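Local coordinates for protein Cys-Gly metallodipeptidase DUG1 (Saccharomyces cerevisiae, PDB 4G1P) that hydrolyses dipeptides, above all Cys-Gly, as a dinuclear metallopeptidase, and serves as the catalytic subunit of the complex that degrades glutathione, at residues Gly217-Gln222 / Thr381-Asp386; Gly260-Asp265 / Pro317-His322; Tyr221-Glu226 / Gly343-Arg348; Asp265-Met270 / Glu356-Leu361. All coordinates share one frame; numbering follows the deposited sequence.

Interaction 1: residues Gly217-Gln222 / Thr381-Asp386; sequences GCNYYQ and TELIHD. With CYS (cysteine), chain E.
Tyr220 packs against His385 where the antiparallel strands 217-222 and 381-386 meet. The CB of Tyr220 lies over one face of the imidazole, 3.9 Å from its centroid in a CH-pi contact, and beside it Tyr220 CD1 touches Ile384 CD1 at 3.6 Å. Ala333 of the second subunit packs on Tyr220 and His385, and Gly332 of that subunit on Ile384. The backbone breaks step at this point: Ile384 and His385 both face Tyr220, a classic beta bulge in the lid-domain sheet of this M20 peptidase. Tyr220 O accepts a bond from Ile384 N at 2.6 Å and a weak one from His385 N. On the bulge, His385 turns its NE2 to within 3.1 Å of the SG of the bound cysteine. Whereas Tyr220 and Tyr221 are buried, Gln222 and Glu382 are partly exposed; they run side by side as extended chains, and Gln222 NE2 donates to Glu382 OE2 at 2.6 Å from above the carboxylate plane. An alanine at Gln222 would probably leave Glu382 OE2 without this donor and thin the cover over Ile384 CD1, which touches CG and the amide. Glu382 OE1 forms a salt bridge with Arg380.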
loop_
_atom_site.group_PDB
_atom_site.type_symbol
_atom_site.label_atom_id
_atom_site.label_comp_id
_atom_site.label_asym_id
_atom_site.label_seq_id
_atom_site.Cartn_x
_atom_site.Cartn_y
_atom_site.Cartn_z
ATOM N N GLY A 217 -20.444 -16.878 4.706
ATOM C CA GLY A 217 -20.230 -15.690 5.499
ATOM C C GLY A 217 -18.815 -15.166 5.288
ATOM O O GLY A 217 -18.045 -15.679 4.470
ATOM N N CYS A 218 -18.469 -14.130 6.033
ATOM C CA CYS A 218 -17.159 -13.524 5.892
ATOM C C CYS A 218 -16.682 -12.890 7.203
ATOM O O CYS A 218 -17.370 -12.062 7.803
ATOM C CB CYS A 218 -17.153 -12.498 4.744
ATOM S SG CYS A 218 -15.495 -11.856 4.348
ATOM N N ASN A 219 -15.508 -13.310 7.653
ATOM C CA ASN A 219 -14.882 -12.698 8.815
ATOM C C ASN A 219 -13.607 -11.999 8.377
ATOM O O ASN A 219 -12.695 -12.630 7.835
ATOM C CB ASN A 219 -14.601 -13.741 9.902
ATOM C CG ASN A 219 -15.846 -14.102 10.704
ATOM O OD1 ASN A 219 -16.967 -13.979 10.214
ATOM N ND2 ASN A 219 -15.651 -14.531 11.943
ATOM N N TYR A 220 -13.552 -10.690 8.569
ATOM C CA TYR A 220 -12.415 -9.936 8.073
ATOM C C TYR A 220 -11.521 -9.517 9.230
ATOM O O TYR A 220 -11.974 -8.851 10.172
ATOM C CB TYR A 220 -12.881 -8.724 7.274
ATOM C CG TYR A 220 -11.870 -8.227 6.270
ATOM C CD1 TYR A 220 -10.744 -7.532 6.678
ATOM C CD2 TYR A 220 -12.042 -8.451 4.916
ATOM C CE1 TYR A 220 -9.812 -7.076 5.762
ATOM C CE2 TYR A 220 -11.121 -7.997 3.995
ATOM C CZ TYR A 220 -10.003 -7.308 4.426
ATOM O OH TYR A 220 -9.082 -6.838 3.521
ATOM N N TYR A 221 -10.255 -9.917 9.153
ATOM C CA TYR A 221 -9.307 -9.682 10.242
ATOM C C TYR A 221 -8.136 -8.790 9.836
ATOM O O TYR A 221 -7.753 -8.710 8.655
ATOM C CB TYR A 221 -8.764 -11.010 10.789
ATOM C CG TYR A 221 -9.830 -11.921 11.333
ATOM C CD1 TYR A 221 -10.355 -11.724 12.593
ATOM C CD2 TYR A 221 -10.324 -12.971 10.574
ATOM C CE1 TYR A 221 -11.344 -12.547 13.091
ATOM C CE2 TYR A 221 -11.315 -13.801 11.059
ATOM C CZ TYR A 221 -11.825 -13.584 12.318
ATOM O OH TYR A 221 -12.814 -14.410 12.813
ATOM N N GLN A 222 -7.571 -8.122 10.832
ATOM C CA GLN A 222 -6.298 -7.440 10.660
ATOM C C GLN A 222 -5.365 -7.834 11.793
ATOM O O GLN A 222 -5.736 -7.772 12.970
ATOM C CB GLN A 222 -6.462 -5.913 10.576
ATOM C CG GLN A 222 -7.026 -5.253 11.817
ATOM C CD GLN A 222 -7.161 -3.752 11.664
ATOM O OE1 GLN A 222 -6.906 -3.196 10.598
ATOM N NE2 GLN A 222 -7.564 -3.086 12.735
ATOM N N THR A 381 -4.374 -9.506 16.987
ATOM C CA THR A 381 -5.212 -9.695 15.824
ATOM C C THR A 381 -6.649 -9.352 16.160
ATOM O O THR A 381 -7.197 -9.817 17.157
ATOM C CB THR A 381 -5.084 -11.128 15.288
ATOM O OG1 THR A 381 -3.797 -11.275 14.682
ATOM C CG2 THR A 381 -6.148 -11.436 14.240
ATOM N N GLU A 382 -7.262 -8.513 15.338
ATOM C CA GLU A 382 -8.618 -8.104 15.629
ATOM C C GLU A 382 -9.564 -8.248 14.445
ATOM O O GLU A 382 -9.154 -8.264 13.283
ATOM C CB GLU A 382 -8.641 -6.692 16.204
ATOM C CG GLU A 382 -8.615 -5.582 15.193
ATOM C CD GLU A 382 -8.350 -4.240 15.854
ATOM O OE1 GLU A 382 -8.008 -4.242 17.054
ATOM O OE2 GLU A 382 -8.482 -3.193 15.183
ATOM N N LEU A 383 -10.839 -8.390 14.766
ATOM C CA LEU A 383 -11.856 -8.585 13.763
ATOM C C LEU A 383 -12.272 -7.213 13.256
ATOM O O LEU A 383 -12.495 -6.298 14.041
ATOM C CB LEU A 383 -13.040 -9.336 14.388
ATOM C CG LEU A 383 -14.335 -9.504 13.583
ATOM C CD1 LEU A 383 -14.166 -10.548 12.513
ATOM C CD2 LEU A 383 -15.496 -9.844 14.502
ATOM N N ILE A 384 -12.356 -7.052 11.943
ATOM C CA ILE A 384 -12.833 -5.785 11.407
ATOM C C ILE A 384 -14.340 -5.819 11.174
ATOM O O ILE A 384 -15.051 -4.903 11.577
ATOM C CB ILE A 384 -12.129 -5.392 10.111
ATOM C CG1 ILE A 384 -10.623 -5.241 10.358
ATOM C CG2 ILE A 384 -12.767 -4.122 9.565
ATOM C CD1 ILE A 384 -9.787 -5.027 9.108
ATOM N N HIS A 385 -14.820 -6.867 10.510
ATOM C CA HIS A 385 -16.253 -7.095 10.396
ATOM C C HIS A 385 -16.579 -8.571 10.198
ATOM O O HIS A 385 -15.740 -9.348 9.724
ATOM C CB HIS A 385 -16.887 -6.226 9.297
ATOM C CG HIS A 385 -16.527 -6.627 7.899
ATOM N ND1 HIS A 385 -15.922 -5.759 7.014
ATOM C CD2 HIS A 385 -16.726 -7.782 7.216
ATOM C CE1 HIS A 385 -15.743 -6.371 5.853
ATOM N NE2 HIS A 385 -16.217 -7.601 5.950
ATOM N N ASP A 386 -17.795 -8.955 10.579
ATOM C CA ASP A 386 -18.268 -10.313 10.340
ATOM C C ASP A 386 -19.656 -10.295 9.715
ATOM O O ASP A 386 -20.438 -9.374 9.945
ATOM C CB ASP A 386 -18.215 -11.170 11.617
ATOM C CG ASP A 386 -19.174 -10.693 12.712
ATOM O OD1 ASP A 386 -19.839 -9.638 12.577
ATOM O OD2 ASP A 386 -19.255 -11.398 13.739
HETATM N N CYS E . -18.310 -7.653 -0.384
HETATM C CA CYS E . -17.566 -8.311 0.671
HETATM C C CYS E . -17.413 -9.793 0.321
HETATM O O CYS E . -18.397 -10.489 0.070
HETATM C CB CYS E . -18.247 -8.106 2.026
HETATM S SG CYS E . -17.386 -8.823 3.392
#

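Interaction 2: residues Gly260-Asp265 / Pro317-His322; sequences GKILID and PSLSIH
Ile262 and Leu319 bury the most surface here, their side chains crossing obliquely between the loop 260-265 and segment 317-322. Both branches of Ile262 touch the leucine: CG2 meets Leu319 CD1 at 3.7 Å, while CG1 comes within 3.8 Å of Leu319 CB. In the longer branch CG1 is anti to the carbonyl carbon (chi1 -56°), and an extended chi2 (-177°) carries the CD1 methyl on to the strand backbone, 3.5 Å from Ser318 C. Pro317 borders that methyl with its CB at 4.1 Å, a rigid apolar ring well suited to the end of an isoleucine. Branched apolar residues suit a contact made mainly by packing. One water adds a polar link, donating to Gly260 O at 2.7 Å and accepting from Leu319 N at 3.1 Å. The loop, which connects helix 244-252 to helix 267-270, is thereby laid against one side of the lid sheet, where Leu319 also touches Phe345 and Ile347 of strand 340-349 and Ile264 reaches across to Leu361 of helix 355-371.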
loop_
_atom_site.group_PDB
_atom_site.type_symbol
_atom_site.label_atom_id
_atom_site.label_comp_id
_atom_site.label_asym_id
_atom_site.label_seq_id
_atom_site.Cartn_x
_atom_site.Cartn_y
_atom_site.Cartn_z
ATOM N N GLY A 260 -4.630 -23.838 -0.729
ATOM C CA GLY A 260 -5.877 -23.337 -0.195
ATOM C C GLY A 260 -6.210 -23.899 1.170
ATOM O O GLY A 260 -7.257 -23.586 1.739
ATOM N N LYS A 261 -5.331 -24.741 1.705
ATOM C CA LYS A 261 -5.607 -25.347 2.999
ATOM C C LYS A 261 -5.410 -24.354 4.138
ATOM O O LYS A 261 -4.308 -23.869 4.371
ATOM C CB LYS A 261 -4.761 -26.605 3.232
ATOM C CG LYS A 261 -5.285 -27.458 4.396
ATOM C CD LYS A 261 -4.182 -28.169 5.178
ATOM C CE LYS A 261 -3.862 -29.542 4.606
ATOM N NZ LYS A 261 -2.924 -30.291 5.496
ATOM N N ILE A 262 -6.487 -24.040 4.842
ATOM C CA ILE A 262 -6.384 -23.182 6.006
ATOM C C ILE A 262 -5.639 -23.938 7.104
ATOM O O ILE A 262 -5.882 -25.121 7.320
ATOM C CB ILE A 262 -7.767 -22.731 6.469
ATOM C CG1 ILE A 262 -8.493 -22.052 5.305
ATOM C CG2 ILE A 262 -7.668 -21.798 7.664
ATOM C CD1 ILE A 262 -9.846 -21.493 5.664
ATOM N N LEU A 263 -4.715 -23.262 7.781
ATOM C CA LEU A 263 -3.816 -23.927 8.711
ATOM C C LEU A 263 -4.134 -23.597 10.145
ATOM O O LEU A 263 -3.363 -23.904 11.042
ATOM C CB LEU A 263 -2.372 -23.550 8.410
ATOM C CG LEU A 263 -2.002 -23.881 6.976
ATOM C CD1 LEU A 263 -0.594 -23.473 6.673
ATOM C CD2 LEU A 263 -2.194 -25.357 6.721
ATOM N N ILE A 264 -5.275 -22.979 10.370
ATOM C CA ILE A 264 -5.641 -22.609 11.720
ATOM C C ILE A 264 -6.338 -23.775 12.398
ATOM O O ILE A 264 -7.325 -24.284 11.887
ATOM C CB ILE A 264 -6.545 -21.389 11.704
ATOM C CG1 ILE A 264 -5.743 -20.170 11.240
ATOM C CG2 ILE A 264 -7.160 -21.169 13.065
ATOM C CD1 ILE A 264 -6.582 -18.946 10.996
ATOM N N ASP A 265 -5.818 -24.212 13.539
ATOM C CA ASP A 265 -6.438 -25.311 14.277
ATOM C C ASP A 265 -7.865 -24.985 14.686
ATOM O O ASP A 265 -8.165 -23.878 15.129
ATOM C CB ASP A 265 -5.639 -25.655 15.545
ATOM C CG ASP A 265 -4.428 -26.516 15.260
ATOM O OD1 ASP A 265 -4.402 -27.164 14.188
ATOM O OD2 ASP A 265 -3.501 -26.546 16.111
ATOM N N PRO A 317 -14.694 -23.690 3.733
ATOM C CA PRO A 317 -14.204 -22.338 4.021
ATOM C C PRO A 317 -13.000 -21.974 3.171
ATOM O O PRO A 317 -12.399 -22.844 2.541
ATOM C CB PRO A 317 -13.805 -22.408 5.503
ATOM C CG PRO A 317 -13.572 -23.842 5.770
ATOM C CD PRO A 317 -14.508 -24.604 4.870
ATOM N N SER A 318 -12.663 -20.691 3.132
ATOM C CA SER A 318 -11.444 -20.255 2.453
ATOM C C SER A 318 -10.789 -19.115 3.218
ATOM O O SER A 318 -11.440 -18.430 4.008
ATOM C CB SER A 318 -11.736 -19.836 1.015
ATOM O OG SER A 318 -12.691 -18.794 0.984
ATOM N N LEU A 319 -9.490 -18.931 3.007
ATOM C CA LEU A 319 -8.760 -17.849 3.663
ATOM C C LEU A 319 -7.990 -17.110 2.590
ATOM O O LEU A 319 -7.223 -17.711 1.841
ATOM C CB LEU A 319 -7.822 -18.391 4.742
ATOM C CG LEU A 319 -7.309 -17.441 5.835
ATOM C CD1 LEU A 319 -6.748 -18.224 7.016
ATOM C CD2 LEU A 319 -6.247 -16.485 5.316
ATOM N N SER A 320 -8.224 -15.810 2.499
ATOM C CA SER A 320 -7.555 -14.997 1.495
ATOM C C SER A 320 -6.700 -13.924 2.153
ATOM O O SER A 320 -7.027 -13.416 3.233
ATOM C CB SER A 320 -8.579 -14.351 0.562
ATOM O OG SER A 320 -8.961 -15.237 -0.478
ATOM N N ILE A 321 -5.599 -13.569 1.504
ATOM C CA ILE A 321 -4.731 -12.541 2.071
ATOM C C ILE A 321 -4.703 -11.304 1.170
ATOM O O ILE A 321 -4.287 -11.376 0.021
ATOM C CB ILE A 321 -3.336 -13.104 2.396
ATOM C CG1 ILE A 321 -3.459 -14.059 3.579
ATOM C CG2 ILE A 321 -2.362 -11.986 2.743
ATOM C CD1 ILE A 321 -2.197 -14.775 3.922
ATOM N N HIS A 322 -5.165 -10.179 1.708
ATOM C CA HIS A 322 -5.490 -9.011 0.904
ATOM C C HIS A 322 -4.390 -7.980 0.716
ATOM O O HIS A 322 -4.349 -7.296 -0.302
ATOM C CB HIS A 322 -6.712 -8.340 1.493
ATOM C CG HIS A 322 -7.846 -9.282 1.689
ATOM N ND1 HIS A 322 -8.501 -9.878 0.634
ATOM C CD2 HIS A 322 -8.416 -9.770 2.815
ATOM C CE1 HIS A 322 -9.446 -10.669 1.101
ATOM N NE2 HIS A 322 -9.415 -10.624 2.421
HETATM O O HOH W 1 -8.735 -21.357 1.157
#

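Interaction 3: residues Tyr221-Glu226 / Gly343-Arg348; sequences YQTIIE and GKFSIR. With CYS (cysteine), chain E.
Tyr221 and Phe345, and then Thr223 and Gly343, are hydrogen-bonded pairs of the antiparallel segments 221-226 and 343-348, whose axes come within 4.8 Å and whose directions differ by 155°. Strands 210-226 and 340-349 are thus neighbours in the lid-domain sheet. In the second pair Thr223 N donates to Gly343 O at 2.9 Å. Phe345 packs its ring against Tyr221. Its CG sits between the backbone N and the carbonyl carbon (chi1 68°), and Tyr221 CB stands over one face of the ring, 3.5 Å from Phe345 CZ. The hydroxyl of Thr223, which is bonded to that of Thr381, lies at the ring edge, 3.5 Å from Phe345 CE1. An alanine at Phe345 would probably open a gap beside Tyr221 CB and the Thr223 side chain. On the other face of the sheet, the long, flexible Lys344 runs beside Gln222, its CE 3.6 Å from Gln222 OE1, and its amine forms a salt bridge with Glu325. Farther along, Arg348 NH1 donates to the carbonyl oxygen of the bound cysteine at 2.9 Å, nearly straight at 168°.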
loop_
_atom_site.group_PDB
_atom_site.type_symbol
_atom_site.label_atom_id
_atom_site.label_comp_id
_atom_site.label_asym_id
_atom_site.label_seq_id
_atom_site.Cartn_x
_atom_site.Cartn_y
_atom_site.Cartn_z
ATOM N N TYR A 221 -10.255 -9.917 9.153
ATOM C CA TYR A 221 -9.307 -9.682 10.242
ATOM C C TYR A 221 -8.136 -8.790 9.836
ATOM O O TYR A 221 -7.753 -8.710 8.655
ATOM C CB TYR A 221 -8.764 -11.010 10.789
ATOM C CG TYR A 221 -9.830 -11.921 11.333
ATOM C CD1 TYR A 221 -10.355 -11.724 12.593
ATOM C CD2 TYR A 221 -10.324 -12.971 10.574
ATOM C CE1 TYR A 221 -11.344 -12.547 13.091
ATOM C CE2 TYR A 221 -11.315 -13.801 11.059
ATOM C CZ TYR A 221 -11.825 -13.584 12.318
ATOM O OH TYR A 221 -12.814 -14.410 12.813
ATOM N N GLN A 222 -7.571 -8.122 10.832
ATOM C CA GLN A 222 -6.298 -7.440 10.660
ATOM C C GLN A 222 -5.365 -7.834 11.793
ATOM O O GLN A 222 -5.736 -7.772 12.970
ATOM C CB GLN A 222 -6.462 -5.913 10.576
ATOM C CG GLN A 222 -7.026 -5.253 11.817
ATOM C CD GLN A 222 -7.161 -3.752 11.664
ATOM O OE1 GLN A 222 -6.906 -3.196 10.598
ATOM N NE2 GLN A 222 -7.564 -3.086 12.735
ATOM N N THR A 223 -4.167 -8.276 11.431
ATOM C CA THR A 223 -3.140 -8.559 12.428
ATOM C C THR A 223 -2.224 -7.347 12.549
ATOM O O THR A 223 -1.620 -6.926 11.563
ATOM C CB THR A 223 -2.319 -9.821 12.076
ATOM O OG1 THR A 223 -3.127 -10.980 12.283
ATOM C CG2 THR A 223 -1.092 -9.934 12.960
ATOM N N ILE A 224 -2.141 -6.784 13.755
ATOM C CA ILE A 224 -1.375 -5.559 13.978
ATOM C C ILE A 224 -0.065 -5.814 14.718
ATOM O O ILE A 224 -0.065 -6.342 15.823
ATOM C CB ILE A 224 -2.188 -4.526 14.758
ATOM C CG1 ILE A 224 -3.640 -4.517 14.268
ATOM C CG2 ILE A 224 -1.558 -3.159 14.616
ATOM C CD1 ILE A 224 -4.555 -3.577 15.050
ATOM N N ILE A 225 1.049 -5.447 14.090
ATOM C CA ILE A 225 2.364 -5.588 14.703
ATOM C C ILE A 225 3.067 -4.238 14.749
ATOM O O ILE A 225 3.222 -3.567 13.719
ATOM C CB ILE A 225 3.233 -6.588 13.950
ATOM C CG1 ILE A 225 2.590 -7.969 13.975
ATOM C CG2 ILE A 225 4.610 -6.672 14.577
ATOM C CD1 ILE A 225 3.350 -9.007 13.177
ATOM N N GLU A 226 3.479 -3.850 15.956
ATOM C CA GLU A 226 4.093 -2.554 16.213
ATOM C C GLU A 226 5.436 -2.728 16.910
ATOM O O GLU A 226 5.599 -3.631 17.737
ATOM C CB GLU A 226 3.171 -1.701 17.080
ATOM C CG GLU A 226 3.781 -0.381 17.486
ATOM C CD GLU A 226 2.778 0.558 18.131
ATOM O OE1 GLU A 226 1.951 0.065 18.930
ATOM O OE2 GLU A 226 2.818 1.781 17.834
ATOM N N GLY A 343 -1.745 -6.484 8.774
ATOM C CA GLY A 343 -1.951 -7.510 7.767
ATOM C C GLY A 343 -3.435 -7.797 7.585
ATOM O O GLY A 343 -4.145 -8.049 8.561
ATOM N N LYS A 344 -3.900 -7.750 6.339
ATOM C CA LYS A 344 -5.320 -7.930 6.045
ATOM C C LYS A 344 -5.620 -9.333 5.504
ATOM O O LYS A 344 -5.005 -9.790 4.538
ATOM C CB LYS A 344 -5.789 -6.862 5.051
ATOM C CG LYS A 344 -5.465 -5.426 5.477
ATOM C CD LYS A 344 -6.221 -5.047 6.735
ATOM C CE LYS A 344 -5.881 -3.655 7.214
ATOM N NZ LYS A 344 -6.170 -2.637 6.198
ATOM N N PHE A 345 -6.557 -10.022 6.140
ATOM C CA PHE A 345 -6.991 -11.343 5.669
ATOM C C PHE A 345 -8.423 -11.682 6.118
ATOM O O PHE A 345 -8.876 -11.299 7.204
ATOM C CB PHE A 345 -6.013 -12.440 6.117
ATOM C CG PHE A 345 -6.014 -12.683 7.598
ATOM C CD1 PHE A 345 -5.311 -11.854 8.451
ATOM C CD2 PHE A 345 -6.718 -13.738 8.139
ATOM C CE1 PHE A 345 -5.308 -12.077 9.813
ATOM C CE2 PHE A 345 -6.725 -13.963 9.505
ATOM C CZ PHE A 345 -6.015 -13.134 10.341
ATOM N N SER A 346 -9.141 -12.403 5.277
ATOM C CA SER A 346 -10.501 -12.794 5.634
ATOM C C SER A 346 -10.766 -14.288 5.448
ATOM O O SER A 346 -10.088 -14.980 4.666
ATOM C CB SER A 346 -11.517 -11.966 4.858
ATOM O OG SER A 346 -11.268 -12.069 3.475
ATOM N N ILE A 347 -11.749 -14.781 6.193
ATOM C CA ILE A 347 -12.175 -16.161 6.069
ATOM C C ILE A 347 -13.631 -16.224 5.616
ATOM O O ILE A 347 -14.511 -15.567 6.186
ATOM C CB ILE A 347 -12.001 -16.922 7.388
ATOM C CG1 ILE A 347 -10.526 -16.873 7.842
ATOM C CG2 ILE A 347 -12.471 -18.351 7.224
ATOM C CD1 ILE A 347 -10.252 -17.495 9.215
ATOM N N ARG A 348 -13.875 -16.992 4.563
ATOM C CA ARG A 348 -15.237 -17.256 4.123
ATOM C C ARG A 348 -15.813 -18.387 4.956
ATOM O O ARG A 348 -15.297 -19.498 4.949
ATOM C CB ARG A 348 -15.260 -17.611 2.638
ATOM C CG ARG A 348 -14.825 -16.462 1.720
ATOM C CD ARG A 348 -15.839 -15.331 1.677
ATOM N NE ARG A 348 -15.290 -14.164 1.000
ATOM C CZ ARG A 348 -15.973 -13.059 0.697
ATOM N NH1 ARG A 348 -17.275 -12.956 0.968
ATOM N NH2 ARG A 348 -15.345 -12.055 0.089
HETATM N N CYS E . -18.310 -7.653 -0.384
HETATM C CA CYS E . -17.566 -8.311 0.671
HETATM C C CYS E . -17.413 -9.793 0.321
HETATM O O CYS E . -18.397 -10.489 0.070
HETATM C CB CYS E . -18.247 -8.106 2.026
HETATM S SG CYS E . -17.386 -8.823 3.392
#

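Interaction 4: residues Asp265-Met270 / Glu356-Leu361; sequences DGIDEM and EKLTSL
Leu361 is the bump that fills the hollow at Gly266. Its CG is anti to the carbonyl carbon (chi1 -69°), and the isobutyl group leans over the glycine, with CD1 3.5 Å from Gly266 C and CD2 3.9 Å from Gly266 CA. Glycine suits the spot twice over: a side chain would run into Leu361 CD2, and the positive phi of 106° is one that residues with a CB seldom adopt. Met270, from the same segment as the glycine, reaches toward Leu361 tip to tip, and the bend at its chi3 (-64°) turns CE onto Leu361 CD1 at 3.6 Å; a long unbranched thioether can curl against the leucine in this way. Lys357 lies athwart Met270, laying its CD 3.8 Å from Met270 SD and flanking the thioether with methylenes. Deeper in, Ile267 CD1 meets Leu358 CD1 at 3.5 Å, and Leu358 goes on to Ile347, Tyr221 and Asn219 on the sheet beneath helix 355-371. The short, weakly bonded helix 267-270 is thus docked against the first turns of that longer helix. Lys357 NZ lies at the margin of the aliphatic contact, 3.5 Å from Gly266 O and 5.8 Å from Glu269 OE1. The attachment therefore appears to rest mainly on burial of apolar surface, and the distant opposite charges would add at most a mild attraction.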
loop_
_atom_site.group_PDB
_atom_site.type_symbol
_atom_site.label_atom_id
_atom_site.label_comp_id
_atom_site.label_asym_id
_atom_site.label_seq_id
_atom_site.Cartn_x
_atom_site.Cartn_y
_atom_site.Cartn_z
ATOM N N ASP A 265 -5.818 -24.212 13.539
ATOM C CA ASP A 265 -6.438 -25.311 14.277
ATOM C C ASP A 265 -7.865 -24.985 14.686
ATOM O O ASP A 265 -8.165 -23.878 15.129
ATOM C CB ASP A 265 -5.639 -25.655 15.545
ATOM C CG ASP A 265 -4.428 -26.516 15.260
ATOM O OD1 ASP A 265 -4.402 -27.164 14.188
ATOM O OD2 ASP A 265 -3.501 -26.546 16.111
ATOM N N GLY A 266 -8.744 -25.967 14.553
ATOM C CA GLY A 266 -10.075 -25.844 15.110
ATOM C C GLY A 266 -11.162 -25.610 14.095
ATOM O O GLY A 266 -12.325 -25.832 14.400
ATOM N N ILE A 267 -10.797 -25.186 12.888
ATOM C CA ILE A 267 -11.809 -24.776 11.921
ATOM C C ILE A 267 -12.518 -25.957 11.268
ATOM O O ILE A 267 -13.758 -26.000 11.210
ATOM C CB ILE A 267 -11.239 -23.854 10.841
ATOM C CG1 ILE A 267 -10.587 -22.637 11.487
ATOM C CG2 ILE A 267 -12.351 -23.390 9.906
ATOM C CD1 ILE A 267 -10.240 -21.556 10.496
ATOM N N ASP A 268 -11.714 -26.904 10.790
ATOM C CA ASP A 268 -12.187 -28.118 10.133
ATOM C C ASP A 268 -13.237 -28.855 10.955
ATOM O O ASP A 268 -14.194 -29.409 10.415
ATOM C CB ASP A 268 -11.008 -29.048 9.903
ATOM C CG ASP A 268 -11.236 -29.997 8.766
ATOM O OD1 ASP A 268 -11.990 -30.976 8.952
ATOM O OD2 ASP A 268 -10.654 -29.763 7.683
ATOM N N GLU A 269 -13.046 -28.849 12.267
ATOM C CA GLU A 269 -13.965 -29.499 13.194
ATOM C C GLU A 269 -15.359 -28.878 13.113
ATOM O O GLU A 269 -16.360 -29.563 13.283
ATOM C CB GLU A 269 -13.420 -29.424 14.636
ATOM C CG GLU A 269 -12.109 -30.224 14.902
ATOM C CD GLU A 269 -10.857 -29.616 14.246
ATOM O OE1 GLU A 269 -10.949 -28.502 13.695
ATOM O OE2 GLU A 269 -9.780 -30.250 14.270
ATOM N N MET A 270 -15.418 -27.582 12.839
ATOM C CA MET A 270 -16.684 -26.867 12.786
ATOM C C MET A 270 -17.373 -26.975 11.445
ATOM O O MET A 270 -18.519 -26.562 11.311
ATOM C CB MET A 270 -16.466 -25.388 13.069
ATOM C CG MET A 270 -16.309 -25.040 14.515
ATOM S SD MET A 270 -16.217 -23.263 14.673
ATOM C CE MET A 270 -14.699 -22.950 13.778
ATOM N N GLU A 356 -17.854 -16.270 16.637
ATOM C CA GLU A 356 -17.102 -16.162 17.885
ATOM C C GLU A 356 -15.938 -17.144 17.988
ATOM O O GLU A 356 -14.781 -16.740 18.120
ATOM C CB GLU A 356 -18.037 -16.407 19.059
ATOM C CG GLU A 356 -17.932 -15.390 20.169
ATOM C CD GLU A 356 -18.766 -14.162 19.892
ATOM O OE1 GLU A 356 -19.300 -14.065 18.765
ATOM O OE2 GLU A 356 -18.898 -13.306 20.800
ATOM N N LYS A 357 -16.247 -18.438 17.934
ATOM C CA LYS A 357 -15.210 -19.462 18.041
ATOM C C LYS A 357 -14.118 -19.302 16.978
ATOM O O LYS A 357 -12.935 -19.498 17.254
ATOM C CB LYS A 357 -15.806 -20.875 17.992
ATOM C CG LYS A 357 -14.773 -21.967 18.320
ATOM C CD LYS A 357 -15.398 -23.365 18.420
ATOM C CE LYS A 357 -14.345 -24.464 18.673
ATOM N NZ LYS A 357 -13.952 -25.231 17.435
ATOM N N LEU A 358 -14.525 -18.946 15.767
ATOM C CA LEU A 358 -13.586 -18.795 14.674
ATOM C C LEU A 358 -12.598 -17.694 15.017
ATOM O O LEU A 358 -11.391 -17.841 14.828
ATOM C CB LEU A 358 -14.319 -18.451 13.383
ATOM C CG LEU A 358 -13.390 -18.153 12.213
ATOM C CD1 LEU A 358 -12.493 -19.313 11.956
ATOM C CD2 LEU A 358 -14.172 -17.842 10.987
ATOM N N THR A 359 -13.126 -16.596 15.539
ATOM C CA THR A 359 -12.306 -15.471 15.938
ATOM C C THR A 359 -11.321 -15.841 17.046
ATOM O O THR A 359 -10.154 -15.430 17.021
ATOM C CB THR A 359 -13.189 -14.308 16.373
ATOM O OG1 THR A 359 -13.804 -13.751 15.212
ATOM C CG2 THR A 359 -12.380 -13.231 17.084
ATOM N N SER A 360 -11.785 -16.625 18.012
ATOM C CA SER A 360 -10.900 -17.096 19.056
ATOM C C SER A 360 -9.815 -17.954 18.450
ATOM O O SER A 360 -8.636 -17.800 18.779
ATOM C CB SER A 360 -11.662 -17.895 20.100
ATOM O OG SER A 360 -12.490 -17.039 20.861
ATOM N N LEU A 361 -10.205 -18.853 17.555
ATOM C CA LEU A 361 -9.231 -19.763 16.971
ATOM C C LEU A 361 -8.182 -18.974 16.213
ATOM O O LEU A 361 -7.004 -19.313 16.242
ATOM C CB LEU A 361 -9.909 -20.758 16.043
ATOM C CG LEU A 361 -10.795 -21.784 16.743
ATOM C CD1 LEU A 361 -11.678 -22.515 15.715
ATOM C CD2 LEU A 361 -9.950 -22.768 17.567
#

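From the N terminus, strand 210-226 supplies the first segments of interactions 1 and 3, which share Tyr221 and Gln222. The chain then gives the loop 260-265 to interaction 2 and the short helix that follows it to interaction 4, joined at Asp265. Interaction 2 closes first, at strand 318-325, and is nested within the loops of interactions 3 and 1. Interaction 3 closes next, at strand 340-349, then interaction 4 at helix 355-371, so interaction 4 crosses both 2 and 3. Interaction 1 closes last, at strand 378-391, enclosing interaction 4 as well. Interactions 1 and 3 build the sheet around strand 210-226; interaction 2 fastens the loop to strand 318-325, and interaction 4 the short helix to helix 355-371.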